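PDB 6LR3: macrophage migration inhibitory factor from Oncomelania hupensis, which belongs to the macrophage migration inhibitory factor family, small alpha/beta proteins that assemble as trimers. Local coordinates for residues B[31-36]-B[62-67]. Numbering follows the deposited sequence.
Sequences LQKPKE and VECIGR
R67 reaches across to the backbone carbonyls of L31 and Q32 where helix 19-31 ends, and its guanidinium satisfies both. NE donates to L31 O at 2.7 Å, a short but bent bond (N-H...O 131°) with the oxygen tilted out of the guanidinium plane. NH2 donates to Q32 O at 2.9 Å and nearly straight (174°); that oxygen lies in the guanidinium plane, while the nitrogen stands above the plane of the carbonyl. Q32, with positive phi, is the first residue past the helix, and this turn leaves the two successive carbonyls within reach of one arginine. The Q32 amide looks back instead, NE2 bonding to K29 O.

K33 comes over one face of the same guanidinium, its CE 3.7 Å above the centre of the group. A bend at chi2 (-74°) turns CD from a fully extended course, and the outer chain then runs straight to NZ. There the ammonium makes a weak hydrogen bond to I65 O (2.9 Å) and a salt bridge to E119, the last modelled residue. NZ also sits 4.0 Å from R67 NH2, a like-charge approach that E119 probably offsets in part.

The two methyls of L31 pack on residues of and after strand 58-64: CD1 on V62 CG1 at 4.1 Å, CD2 on C64 SG and R67 CB. C64 SG also touches K33 CE at 3.8 Å. M76 and M80 of helix 70-88 touch L31 and V62 respectively.

The chemistry thus ties the C-terminal end of one helix to the turn after a central strand of the sheet: cationic side chains supply the donors, main-chain carbonyls the acceptors, and the E119 carboxylate probably offsets part of the positive charge.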
# COMPACT_ATOMS: atom_id res chain seq x y z
N LEU B 31 -7.22 7.62 -17.60
CA LEU B 31 -6.57 8.68 -16.79
C LEU B 31 -5.90 9.72 -17.69
O LEU B 31 -5.47 10.73 -17.16
CB LEU B 31 -5.53 8.05 -15.86
CG LEU B 31 -6.16 7.19 -14.76
CD1 LEU B 31 -5.11 6.40 -13.99
CD2 LEU B 31 -6.95 8.02 -13.78
N GLN B 32 -5.80 9.45 -19.01
CA GLN B 32 -5.09 10.36 -19.95
C GLN B 32 -3.74 10.73 -19.36
O GLN B 32 -3.39 11.95 -19.26
CB GLN B 32 -5.95 11.60 -20.22
CG GLN B 32 -7.26 11.27 -20.90
CD GLN B 32 -7.04 11.07 -22.36
OE1 GLN B 32 -6.83 12.07 -23.08
NE2 GLN B 32 -7.08 9.80 -22.80
N LYS B 33 -2.95 9.72 -19.04
CA LYS B 33 -1.56 9.87 -18.56
C LYS B 33 -0.67 9.10 -19.52
O LYS B 33 -1.13 8.14 -20.17
CB LYS B 33 -1.45 9.30 -17.13
CG LYS B 33 -2.12 10.16 -16.08
CD LYS B 33 -1.30 11.41 -15.80
CE LYS B 33 -1.91 12.17 -14.66
NZ LYS B 33 -1.09 13.36 -14.36
N PRO B 34 0.63 9.45 -19.62
CA PRO B 34 1.54 8.72 -20.49
C PRO B 34 1.59 7.26 -20.03
O PRO B 34 1.77 7.01 -18.84
CB PRO B 34 2.87 9.43 -20.34
CG PRO B 34 2.50 10.81 -19.83
CD PRO B 34 1.29 10.58 -18.95
N LYS B 35 1.50 6.34 -20.96
CA LYS B 35 1.60 4.91 -20.64
C LYS B 35 2.92 4.63 -19.91
O LYS B 35 2.96 3.77 -19.05
CB LYS B 35 1.56 4.10 -21.95
CG LYS B 35 1.61 2.60 -21.74
CD LYS B 35 1.19 1.89 -22.98
CE LYS B 35 1.52 0.42 -22.94
NZ LYS B 35 0.92 -0.30 -24.09
N GLU B 36 3.99 5.35 -20.27
CA GLU B 36 5.35 5.02 -19.77
C GLU B 36 5.40 5.14 -18.25
O GLU B 36 6.25 4.46 -17.67
CB GLU B 36 6.36 5.89 -20.50
CG GLU B 36 6.45 7.31 -20.02
CD GLU B 36 7.15 8.19 -21.08
OE1 GLU B 36 6.60 8.21 -22.22
OE2 GLU B 36 8.26 8.69 -20.81
N VAL B 62 -5.98 2.95 -7.10
CA VAL B 62 -5.58 3.78 -8.24
C VAL B 62 -4.94 5.03 -7.68
O VAL B 62 -5.64 5.81 -7.10
CB VAL B 62 -6.77 4.11 -9.15
CG1 VAL B 62 -6.34 5.01 -10.29
CG2 VAL B 62 -7.44 2.82 -9.65
N GLU B 63 -3.62 5.13 -7.77
CA GLU B 63 -2.85 6.31 -7.34
C GLU B 63 -2.60 7.15 -8.59
O GLU B 63 -2.06 6.63 -9.57
CB GLU B 63 -1.56 5.90 -6.65
CG GLU B 63 -1.77 5.22 -5.31
CD GLU B 63 -0.52 4.53 -4.77
OE1 GLU B 63 -0.33 3.36 -5.13
OE2 GLU B 63 0.28 5.19 -4.05
N CYS B 64 -2.98 8.41 -8.56
CA CYS B 64 -2.84 9.28 -9.74
C CYS B 64 -2.67 10.73 -9.30
O CYS B 64 -3.34 11.14 -8.35
CB CYS B 64 -4.04 9.14 -10.66
SG CYS B 64 -3.78 9.90 -12.29
N ILE B 65 -1.79 11.45 -9.98
CA ILE B 65 -1.66 12.91 -9.86
C ILE B 65 -2.76 13.52 -10.74
O ILE B 65 -2.73 13.28 -11.96
CB ILE B 65 -0.26 13.39 -10.27
CG1 ILE B 65 0.83 12.70 -9.43
CG2 ILE B 65 -0.18 14.92 -10.14
CD1 ILE B 65 2.23 12.90 -10.03
N GLY B 66 -3.70 14.23 -10.14
CA GLY B 66 -4.90 14.74 -10.84
C GLY B 66 -5.83 13.63 -11.28
O GLY B 66 -5.67 12.50 -10.83
N ARG B 67 -6.80 13.97 -12.13
CA ARG B 67 -7.68 13.04 -12.88
C ARG B 67 -8.76 12.40 -12.02
O ARG B 67 -9.75 11.96 -12.61
CB ARG B 67 -6.87 11.93 -13.56
CG ARG B 67 -5.76 12.44 -14.44
CD ARG B 67 -6.32 13.24 -15.61
NE ARG B 67 -5.25 13.33 -16.58
CZ ARG B 67 -4.33 14.28 -16.61
NH1 ARG B 67 -4.36 15.28 -15.75
NH2 ARG B 67 -3.35 14.21 -17.50